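Local coordinates for protein alpha-rhamnosidase (Dictyoglomus thermophilum, PDB 6I60) that probably hydrolyses terminal non-reducing alpha-L-rhamnose residues in alpha-L-rhamnosides, at residues A[213-218]-A[373-378]; A[587-592]-A[639-644]; A[766-771]-A[781-786]; A[919-924]-A[928-933]. All coordinates share one frame; numbering follows the deposited sequence.

Interaction 1. Residues A[213-218]-A[373-378]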
# COMPACT_ATOMS: atom_id res chain seq x y z
N ASP A 213 18.78 -5.53 -0.81
CA ASP A 213 18.13 -5.57 0.49
C ASP A 213 16.65 -5.89 0.39
O ASP A 213 15.92 -5.73 1.38
CB ASP A 213 18.33 -4.23 1.22
N ARG A 214 16.19 -6.34 -0.77
CA ARG A 214 14.79 -6.62 -1.02
C ARG A 214 14.61 -8.09 -1.39
O ARG A 214 15.57 -8.81 -1.66
CB ARG A 214 14.25 -5.72 -2.14
CG ARG A 214 14.90 -4.35 -2.20
CD ARG A 214 14.99 -3.84 -3.62
NE ARG A 214 15.41 -2.44 -3.68
CZ ARG A 214 14.95 -1.56 -4.56
NH1 ARG A 214 14.06 -1.94 -5.47
NH2 ARG A 214 15.38 -0.31 -4.54
N VAL A 215 13.34 -8.52 -1.38
CA VAL A 215 12.96 -9.87 -1.76
C VAL A 215 11.74 -9.79 -2.67
O VAL A 215 11.03 -8.78 -2.70
CB VAL A 215 12.67 -10.77 -0.54
CG1 VAL A 215 13.95 -11.12 0.19
CG2 VAL A 215 11.69 -10.08 0.40
N LEU A 216 11.50 -10.88 -3.40
CA LEU A 216 10.36 -10.99 -4.32
C LEU A 216 10.31 -9.80 -5.28
O LEU A 216 9.25 -9.20 -5.51
CB LEU A 216 9.05 -11.12 -3.54
CG LEU A 216 8.92 -12.37 -2.66
CD1 LEU A 216 7.51 -12.52 -2.14
CD2 LEU A 216 9.36 -13.62 -3.41
N ASP A 217 11.47 -9.46 -5.84
CA ASP A 217 11.77 -8.42 -6.81
C ASP A 217 11.82 -9.01 -8.22
O ASP A 217 12.32 -10.13 -8.40
CB ASP A 217 13.12 -7.76 -6.49
CG ASP A 217 13.16 -6.30 -6.89
OD1 ASP A 217 12.30 -5.53 -6.43
OD2 ASP A 217 14.07 -5.92 -7.66
N PRO A 218 11.31 -8.31 -9.24
CA PRO A 218 10.69 -6.98 -9.13
C PRO A 218 9.22 -7.03 -8.75
O PRO A 218 8.70 -8.10 -8.41
CB PRO A 218 10.86 -6.42 -10.54
CG PRO A 218 10.79 -7.63 -11.42
CD PRO A 218 11.38 -8.77 -10.64
N THR A 373 2.44 -12.71 7.00
CA THR A 373 2.78 -13.12 5.64
C THR A 373 4.29 -13.26 5.50
O THR A 373 5.06 -12.56 6.16
CB THR A 373 2.26 -12.12 4.60
OG1 THR A 373 2.61 -10.79 5.00
CG2 THR A 373 0.76 -12.23 4.49
N GLY A 374 4.69 -14.15 4.60
CA GLY A 374 6.09 -14.41 4.36
C GLY A 374 6.43 -15.88 4.37
O GLY A 374 5.68 -16.70 3.83
N TRP A 375 7.55 -16.23 4.99
CA TRP A 375 7.99 -17.61 5.07
C TRP A 375 8.68 -17.81 6.42
O TRP A 375 8.67 -16.93 7.28
CB TRP A 375 8.91 -17.95 3.89
CG TRP A 375 10.07 -17.00 3.73
CD1 TRP A 375 11.20 -16.96 4.49
CD2 TRP A 375 10.20 -15.98 2.74
NE1 TRP A 375 12.03 -15.96 4.04
CE2 TRP A 375 11.44 -15.34 2.97
CE3 TRP A 375 9.40 -15.53 1.69
CZ2 TRP A 375 11.89 -14.29 2.18
CZ3 TRP A 375 9.85 -14.48 0.91
CH2 TRP A 375 11.08 -13.87 1.16
N ILE A 376 9.29 -18.98 6.59
CA ILE A 376 10.02 -19.30 7.81
C ILE A 376 11.43 -19.73 7.44
O ILE A 376 11.72 -20.09 6.30
CB ILE A 376 9.32 -20.39 8.65
CG1 ILE A 376 9.38 -21.74 7.93
CG2 ILE A 376 7.88 -20.01 8.95
CD1 ILE A 376 9.59 -22.90 8.87
N LYS A 377 12.32 -19.67 8.43
CA LYS A 377 13.68 -20.18 8.30
C LYS A 377 13.86 -21.32 9.29
O LYS A 377 13.56 -21.17 10.48
CB LYS A 377 14.71 -19.08 8.57
CG LYS A 377 16.13 -19.59 8.68
CD LYS A 377 17.13 -18.45 8.72
CE LYS A 377 18.09 -18.61 9.88
NZ LYS A 377 17.62 -17.90 11.10
N ILE A 378 14.34 -22.46 8.80
CA ILE A 378 14.51 -23.65 9.62
C ILE A 378 16.00 -23.90 9.82
O ILE A 378 16.83 -23.61 8.95
CB ILE A 378 13.81 -24.88 9.00
CG1 ILE A 378 13.68 -26.00 10.03
CG2 ILE A 378 14.56 -25.37 7.75
CD1 ILE A 378 12.96 -27.23 9.50
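The indole of Trp375 meets segment 213-218 at its rim: Val215 CB lies in the plane of the ring at its edge, and Leu216 CG also comes in near that plane, so what segment 213-218 brings to the ring is an edge contact and not a stack. This is where a loop of the alpha-L-rhamnosidase N-terminal domain leans on the antiparallel sheet of the concanavalin-like domain, to which strand 375-380 belongs. The benzo part of the ring does the touching. Its CH2 corner stands 3.9 Å from Val215 CB, and both methyls of the valine gather at the same corner, with CG2 at 3.9 Å and CG1 at 4.1 Å from Trp375 CH2. The two side chains approach from opposite directions. With CG between the backbone N and the carbonyl carbon (chi1 53°), the six-membered ring of Trp375 faces the loop; NE1 makes a weak hydrogen bond with Glu428 OE2.

The two backbones stay well apart, with Val215 CA and Gly374 CA 10.3 Å from each other, and the contact is left to side chains. Gly374 marks the corner at which the chain turns from strand 371-373 into strand 375-380. On the loop side, a backbone hydrogen bond between Val215 and Ile345 ties the segment to strand 345-351, which also supplies Ile347 to the surroundings of Trp375. Leu216 packs on Met491 as well, and its CG rests 4.2 Å from Trp375 CZ3.

Interaction 2. Residues A[587-592]-A[639-644]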
# COMPACT_ATOMS: atom_id res chain seq x y z
N GLU A 587 -6.79 12.24 -18.24
CA GLU A 587 -7.40 11.68 -19.43
C GLU A 587 -7.96 10.29 -19.17
O GLU A 587 -9.00 9.92 -19.73
CB GLU A 587 -6.38 11.63 -20.57
CG GLU A 587 -6.31 12.91 -21.39
CD GLU A 587 -5.85 12.67 -22.82
OE1 GLU A 587 -5.30 11.58 -23.09
OE2 GLU A 587 -6.05 13.56 -23.67
N GLY A 588 -7.30 9.50 -18.32
CA GLY A 588 -7.85 8.21 -17.93
C GLY A 588 -9.14 8.34 -17.15
O GLY A 588 -10.04 7.49 -17.28
N PHE A 589 -9.27 9.39 -16.33
CA PHE A 589 -10.51 9.62 -15.61
C PHE A 589 -11.64 9.98 -16.57
O PHE A 589 -12.75 9.46 -16.45
CB PHE A 589 -10.33 10.73 -14.57
CG PHE A 589 -9.16 10.54 -13.65
CD1 PHE A 589 -8.65 9.27 -13.39
CD2 PHE A 589 -8.57 11.63 -13.03
CE1 PHE A 589 -7.58 9.11 -12.54
CE2 PHE A 589 -7.50 11.47 -12.17
CZ PHE A 589 -7.00 10.21 -11.93
N LYS A 590 -11.36 10.87 -17.52
CA LYS A 590 -12.37 11.26 -18.49
C LYS A 590 -12.80 10.08 -19.35
O LYS A 590 -13.96 10.01 -19.77
CB LYS A 590 -11.84 12.39 -19.37
CG LYS A 590 -12.43 13.76 -19.07
CD LYS A 590 -12.07 14.77 -20.15
CE LYS A 590 -13.30 15.21 -20.94
NZ LYS A 590 -12.98 16.25 -21.96
N LYS A 591 -11.89 9.15 -19.62
CA LYS A 591 -12.23 8.01 -20.46
C LYS A 591 -13.08 6.99 -19.71
O LYS A 591 -14.00 6.41 -20.28
CB LYS A 591 -10.95 7.35 -20.99
CG LYS A 591 -11.13 6.69 -22.34
CD LYS A 591 -9.79 6.28 -22.94
CE LYS A 591 -9.21 7.38 -23.81
NZ LYS A 591 -8.20 6.85 -24.76
N TYR A 592 -12.78 6.75 -18.42
CA TYR A 592 -13.58 5.80 -17.66
C TYR A 592 -14.98 6.35 -17.40
O TYR A 592 -15.97 5.62 -17.52
CB TYR A 592 -12.90 5.45 -16.34
CG TYR A 592 -13.82 4.69 -15.41
CD1 TYR A 592 -14.18 3.38 -15.68
CD2 TYR A 592 -14.36 5.30 -14.28
CE1 TYR A 592 -15.04 2.68 -14.85
CE2 TYR A 592 -15.21 4.61 -13.43
CZ TYR A 592 -15.55 3.30 -13.72
OH TYR A 592 -16.40 2.61 -12.89
N ILE A 639 -18.83 13.48 -9.72
CA ILE A 639 -18.70 14.63 -8.83
C ILE A 639 -17.24 14.94 -8.55
O ILE A 639 -16.80 16.09 -8.64
CB ILE A 639 -19.49 14.39 -7.52
CG1 ILE A 639 -20.93 14.88 -7.68
CG2 ILE A 639 -18.83 15.11 -6.35
CD1 ILE A 639 -21.04 16.38 -7.82
N THR A 640 -16.45 13.91 -8.21
CA THR A 640 -15.04 14.14 -7.90
C THR A 640 -14.24 14.49 -9.15
O THR A 640 -13.23 15.19 -9.06
CB THR A 640 -14.44 12.92 -7.20
OG1 THR A 640 -14.30 11.85 -8.14
CG2 THR A 640 -15.32 12.47 -6.04
N LEU A 641 -14.68 14.01 -10.32
CA LEU A 641 -14.03 14.42 -11.56
C LEU A 641 -14.28 15.89 -11.86
O LEU A 641 -13.38 16.61 -12.28
CB LEU A 641 -14.51 13.56 -12.73
CG LEU A 641 -13.88 13.89 -14.09
CD1 LEU A 641 -12.37 13.77 -14.02
CD2 LEU A 641 -14.44 13.00 -15.18
N SER A 642 -15.52 16.36 -11.63
CA SER A 642 -15.80 17.78 -11.77
C SER A 642 -15.04 18.60 -10.73
O SER A 642 -14.72 19.77 -10.97
CB SER A 642 -17.30 18.03 -11.66
OG SER A 642 -17.68 18.29 -10.32
N LYS A 643 -14.75 18.00 -9.57
CA LYS A 643 -13.93 18.68 -8.58
C LYS A 643 -12.47 18.73 -9.01
O LYS A 643 -11.77 19.71 -8.74
CB LYS A 643 -14.07 17.98 -7.22
CG LYS A 643 -14.18 18.94 -6.04
CD LYS A 643 -15.13 18.40 -4.98
CE LYS A 643 -15.37 19.44 -3.89
NZ LYS A 643 -16.41 19.00 -2.92
N ILE A 644 -12.00 17.68 -9.69
CA ILE A 644 -10.64 17.68 -10.22
C ILE A 644 -10.53 18.64 -11.40
O ILE A 644 -9.51 19.32 -11.57
CB ILE A 644 -10.22 16.25 -10.60
CG1 ILE A 644 -10.04 15.39 -9.35
CG2 ILE A 644 -8.95 16.25 -11.43
CD1 ILE A 644 -9.82 13.92 -9.63
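Leu641 projects from helix 626-648 into the flank of Phe589 on helix 586-599. From CB, CG lies anti to the backbone N (chi1 -180°), and the forked end reaches the other helix. At the fork the two methyls part company. CD1 lies 3.7 Å from Phe589 CB and thus packs at the base of the aromatic side chain, with the ring set obliquely to it. CD2 turns to the backbone just beyond, 4.1 Å from Phe589 O and 4.3 Å from Lys590 CA, and the aliphatic start of the lysine is also near, its CG being 4.4 Å from Leu641 CD2.

One turn further along, Ile644 joins in: its CD1 approaches Phe589 CE2 at 4.2 Å, again obliquely to the ring. Phe589 is thus touched at two places, CB by the leucine and CE2 by the isoleucine. The charged end of Lys590 leads off to a salt bridge with Asp653.

The two helical segments run nearly antiparallel, at 147° between their directions, and their axes come no closer than 10.9 Å, a spacing bridged by the large side chains. The pair lies in the six-hairpin glycosidase domain, an (alpha/alpha)6 barrel in this family. Helix 564-576 adds Ile566 and Ala569 to Phe589, plus the edge-to-face ring of Tyr565, while Tyr657 of helix 651-672 packs on both Leu641 and Lys590.

Interaction 3. Residues A[766-771]-A[781-786]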
# COMPACT_ATOMS: atom_id res chain seq x y z
N TYR A 766 -18.91 3.71 4.69
CA TYR A 766 -19.61 4.99 4.79
C TYR A 766 -20.54 5.10 5.99
O TYR A 766 -20.91 6.22 6.35
CB TYR A 766 -20.43 5.25 3.52
CG TYR A 766 -19.64 5.19 2.23
CD1 TYR A 766 -18.72 6.18 1.90
CD2 TYR A 766 -19.83 4.14 1.33
CE1 TYR A 766 -18.01 6.12 0.72
CE2 TYR A 766 -19.12 4.08 0.15
CZ TYR A 766 -18.21 5.07 -0.15
OH TYR A 766 -17.50 5.01 -1.33
N ILE A 767 -20.92 3.99 6.62
CA ILE A 767 -21.97 4.03 7.63
C ILE A 767 -21.51 4.78 8.87
O ILE A 767 -22.28 5.54 9.47
CB ILE A 767 -22.46 2.61 7.97
CG1 ILE A 767 -23.55 2.66 9.03
CG2 ILE A 767 -21.30 1.74 8.42
CD1 ILE A 767 -24.60 1.58 8.88
N PHE A 768 -20.25 4.60 9.27
CA PHE A 768 -19.77 5.25 10.49
C PHE A 768 -19.68 6.76 10.31
O PHE A 768 -19.99 7.52 11.23
CB PHE A 768 -18.42 4.67 10.90
CG PHE A 768 -18.48 3.23 11.31
CD1 PHE A 768 -18.91 2.88 12.57
CD2 PHE A 768 -18.11 2.24 10.42
CE1 PHE A 768 -18.97 1.55 12.95
CE2 PHE A 768 -18.17 0.91 10.79
CZ PHE A 768 -18.60 0.56 12.06
N ASP A 769 -19.25 7.21 9.13
CA ASP A 769 -19.17 8.64 8.87
C ASP A 769 -20.55 9.27 8.72
O ASP A 769 -20.73 10.45 9.06
CB ASP A 769 -18.33 8.90 7.62
CG ASP A 769 -16.85 8.65 7.85
OD1 ASP A 769 -16.32 9.09 8.89
OD2 ASP A 769 -16.21 8.01 6.98
N VAL A 770 -21.53 8.52 8.22
CA VAL A 770 -22.87 9.07 8.05
C VAL A 770 -23.50 9.37 9.41
O VAL A 770 -24.03 10.47 9.63
CB VAL A 770 -23.75 8.10 7.23
CG1 VAL A 770 -25.22 8.37 7.49
CG2 VAL A 770 -23.44 8.24 5.74
N LEU A 771 -23.43 8.42 10.34
CA LEU A 771 -23.98 8.66 11.67
C LEU A 771 -23.22 9.75 12.41
O LEU A 771 -23.82 10.52 13.16
CB LEU A 771 -23.98 7.37 12.49
CG LEU A 771 -24.38 6.07 11.78
CD1 LEU A 771 -23.97 4.86 12.60
CD2 LEU A 771 -25.87 6.05 11.50
N TYR A 781 -20.40 4.34 17.90
CA TYR A 781 -19.52 3.76 18.91
C TYR A 781 -20.10 2.47 19.48
O TYR A 781 -19.37 1.51 19.73
CB TYR A 781 -19.25 4.77 20.02
CG TYR A 781 -18.35 4.26 21.12
CD1 TYR A 781 -16.97 4.27 20.97
CD2 TYR A 781 -18.88 3.75 22.30
CE1 TYR A 781 -16.14 3.80 21.97
CE2 TYR A 781 -18.06 3.27 23.31
CZ TYR A 781 -16.69 3.30 23.14
OH TYR A 781 -15.86 2.83 24.13
N LYS A 782 -21.42 2.44 19.70
CA LYS A 782 -22.05 1.23 20.22
C LYS A 782 -21.98 0.09 19.21
O LYS A 782 -21.98 -1.08 19.61
CB LYS A 782 -23.50 1.51 20.60
CG LYS A 782 -23.66 2.12 21.99
CD LYS A 782 -25.04 1.84 22.57
CE LYS A 782 -25.22 0.37 22.90
NZ LYS A 782 -25.99 0.17 24.16
N ILE A 783 -21.94 0.41 17.92
CA ILE A 783 -21.76 -0.63 16.90
C ILE A 783 -20.36 -1.22 16.99
O ILE A 783 -20.18 -2.44 16.92
CB ILE A 783 -22.06 -0.05 15.51
CG1 ILE A 783 -23.56 0.20 15.34
CG2 ILE A 783 -21.55 -0.98 14.42
CD1 ILE A 783 -23.89 1.26 14.32
N VAL A 784 -19.35 -0.36 17.15
CA VAL A 784 -17.97 -0.82 17.19
C VAL A 784 -17.71 -1.65 18.44
O VAL A 784 -17.02 -2.68 18.40
CB VAL A 784 -17.01 0.38 17.08
CG1 VAL A 784 -15.69 0.09 17.78
CG2 VAL A 784 -16.78 0.75 15.63
N ASN A 785 -18.27 -1.23 19.58
CA ASN A 785 -18.05 -1.90 20.86
C ASN A 785 -18.74 -3.25 20.97
O ASN A 785 -18.66 -3.88 22.03
CB ASN A 785 -18.50 -0.99 22.00
CG ASN A 785 -17.74 -1.24 23.30
OD1 ASN A 785 -17.52 -0.32 24.08
ND2 ASN A 785 -17.35 -2.49 23.52
N GLN A 786 -19.42 -3.71 19.92
CA GLN A 786 -20.10 -5.00 19.98
C GLN A 786 -19.10 -6.15 19.90
O GLN A 786 -18.13 -6.10 19.14
CB GLN A 786 -21.12 -5.11 18.84
CG GLN A 786 -22.38 -4.30 19.07
CD GLN A 786 -22.98 -4.52 20.45
OE1 GLN A 786 -22.96 -3.62 21.29
NE2 GLN A 786 -23.52 -5.71 20.68
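Phe768 and Val784 meet with their side chains at about a right angle, the ring corner CE1 of the phenylalanine lying 3.6 Å from Val784 CG2. A second methyl, Ile783 CG2, comes in on a slant and reaches the same Phe768 CE1 at 3.9 Å; both methyls sit obliquely to the ring, with CZ slightly farther from each. Leu771, one turn on from Phe768, crosses Ile783 at about a right angle too, and the leucine CD1 touches the isoleucine CD1 at 4.0 Å. Ile783 is thus shared out: CG2, anti to the backbone N, goes to the ring, while the other branch carries CD1 to the leucine.

These four residues join helix 761-773 to helix 777-784, neighbours in sequence within the six-hairpin domain. Trp829 of helix 826-835 lies against both Phe768 and Val784, and Ile749 of helix 738-750 against Leu771 and Ile783. Replacing Phe768 by an alanine would probably leave the CG2 methyls of Ile783 and Val784 without their aromatic partner and open a gap beside Trp829.

The contact between the two segments is wholly apolar and buried, so what it contributes is shape and hydrophobic burial, with none of the directional hold of polar bonds.

Interaction 4. Residues A[919-924]-A[928-933]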
# COMPACT_ATOMS: atom_id res chain seq x y z
N GLY A 919 -19.52 34.57 22.96
CA GLY A 919 -18.98 35.58 22.07
C GLY A 919 -17.48 35.74 22.14
O GLY A 919 -16.90 36.39 21.26
N ASP A 920 -16.82 35.17 23.16
CA ASP A 920 -15.37 35.24 23.23
C ASP A 920 -14.71 34.47 22.09
O ASP A 920 -13.64 34.86 21.62
CB ASP A 920 -14.88 34.70 24.57
CG ASP A 920 -15.00 35.71 25.69
OD1 ASP A 920 -15.78 35.46 26.64
OD2 ASP A 920 -14.33 36.76 25.62
N LEU A 921 -15.34 33.39 21.63
CA LEU A 921 -14.84 32.61 20.51
C LEU A 921 -16.03 32.17 19.66
O LEU A 921 -17.19 32.31 20.05
CB LEU A 921 -14.02 31.40 20.97
CG LEU A 921 -12.67 31.69 21.62
CD1 LEU A 921 -12.30 30.58 22.61
CD2 LEU A 921 -11.59 31.84 20.57
N GLU A 922 -15.72 31.63 18.48
CA GLU A 922 -16.77 31.11 17.61
C GLU A 922 -17.38 29.84 18.20
O GLU A 922 -16.73 29.08 18.92
CB GLU A 922 -16.21 30.81 16.22
CG GLU A 922 -15.59 32.00 15.52
CD GLU A 922 -14.88 31.61 14.23
OE1 GLU A 922 -13.67 31.91 14.10
OE2 GLU A 922 -15.53 31.01 13.35
N GLU A 923 -18.66 29.62 17.88
CA GLU A 923 -19.36 28.42 18.33
C GLU A 923 -20.57 28.21 17.44
O GLU A 923 -21.10 29.14 16.84
CB GLU A 923 -19.77 28.52 19.80
CG GLU A 923 -20.76 29.63 20.11
CD GLU A 923 -20.82 29.95 21.59
OE1 GLU A 923 -20.26 31.00 22.00
OE2 GLU A 923 -21.42 29.16 22.35
N ASN A 924 -21.01 26.95 17.37
CA ASN A 924 -22.14 26.56 16.53
C ASN A 924 -23.13 25.71 17.31
O ASN A 924 -23.68 24.74 16.80
CB ASN A 924 -21.65 25.82 15.28
CG ASN A 924 -20.90 24.55 15.62
OD1 ASN A 924 -20.53 24.31 16.78
ND2 ASN A 924 -20.66 23.71 14.62
N ILE A 928 -16.95 24.57 20.21
CA ILE A 928 -16.27 25.85 20.37
C ILE A 928 -15.10 25.85 19.39
O ILE A 928 -14.23 24.98 19.46
CB ILE A 928 -15.79 26.09 21.81
CG1 ILE A 928 -16.95 26.57 22.68
CG2 ILE A 928 -14.65 27.09 21.84
CD1 ILE A 928 -17.26 28.05 22.53
N VAL A 929 -15.10 26.82 18.48
CA VAL A 929 -14.14 26.85 17.38
C VAL A 929 -12.95 27.71 17.76
O VAL A 929 -13.10 28.87 18.17
CB VAL A 929 -14.81 27.37 16.09
CG1 VAL A 929 -13.81 27.36 14.95
CG2 VAL A 929 -16.03 26.53 15.76
N ILE A 930 -11.75 27.14 17.62
CA ILE A 930 -10.50 27.84 17.86
C ILE A 930 -9.62 27.66 16.63
O ILE A 930 -9.46 26.53 16.14
CB ILE A 930 -9.77 27.33 19.12
CG1 ILE A 930 -10.69 27.43 20.34
CG2 ILE A 930 -8.49 28.10 19.35
CD1 ILE A 930 -10.28 26.54 21.49
N ARG A 931 -9.07 28.76 16.12
CA ARG A 931 -8.21 28.74 14.95
C ARG A 931 -6.79 29.09 15.38
O ARG A 931 -6.56 30.15 15.96
CB ARG A 931 -8.71 29.73 13.89
CG ARG A 931 -9.91 29.23 13.11
CD ARG A 931 -10.63 30.37 12.42
NE ARG A 931 -12.08 30.18 12.42
CZ ARG A 931 -12.73 29.32 11.63
NH1 ARG A 931 -12.06 28.57 10.77
NH2 ARG A 931 -14.05 29.22 11.70
N VAL A 932 -5.85 28.18 15.09
CA VAL A 932 -4.45 28.35 15.47
C VAL A 932 -3.57 28.10 14.25
O VAL A 932 -4.03 27.60 13.22
CB VAL A 932 -4.04 27.42 16.63
CG1 VAL A 932 -4.95 27.63 17.84
CG2 VAL A 932 -4.05 25.96 16.19
N GLY A 933 -2.30 28.46 14.38
CA GLY A 933 -1.32 28.17 13.36
C GLY A 933 -0.38 27.06 13.77
O GLY A 933 -0.78 26.14 14.49
O HOH W 1 -13.16 31.77 17.69
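Arg931 grips the carboxylate of Glu922 side-on with two nitrogens: NE donates to OE1 over 2.9 Å and NH2 to OE2 over 2.8 Å. Both bonds are nearly straight and use the syn sides of the two oxygens, somewhat out of the carboxylate plane but almost in that of the guanidinium, and the two flat groups are tilted by just 21°. This fixes the rotation of both ends. The arginine has a second acid, Glu895, at NH1.

Next to the salt bridge the backbones join. Val929 N donates to Glu922 O at 2.8 Å, from above the carbonyl plane. The returning bond is replaced by a water, which accepts from Glu922 N at 2.7 Å and donates to Val929 O at 2.9 Å.

Packing follows on both faces of this beta hairpin. With the salt bridge, Glu922 CB meets Val929 CB at 3.7 Å, and Val929 CG1 sits over one face of the Arg931 guanidinium, displaced toward its rim. On the other face Glu923 and Ile928, a non-hydrogen-bonded antiparallel pair, lie side by side pointing the same way, with Glu923 CB 3.7 Å from Ile928 CD1; the acid beyond binds Tyr915 and Lys900. Leu921 leans its CD1 on Ile928 and, at 4.2 Å, on Ile930 CG1.

Strand 922-923 is short and weakly bonded, and it forms the outer edge of a mixed sheet. Strand 927-932 lies inside it and bonds on its other side to strand 893-899, while Ile930 packs on Phe939 of strand 935-941, which belongs to the adjoining antiparallel sheet.

Interactions 1, 2 and 3 are buried, and what crosses between their segments is apolar; interaction 4 is partly exposed and is the one joined by hydrogen bonds and a salt bridge. Interactions 2 and 3 both pair helices of the six-hairpin domain, through different helices, and their nearest atoms are about 9 Å apart. Interaction 1 instead links two beta-rich domains through a loop and a tryptophan edge, on the opposite side of the chain's centre from the other three. Sequence distance varies too: 213-218 and 373-378 are 155 residues apart, whereas 919-924 and 928-933 are the two arms of one hairpin at a sheet edge.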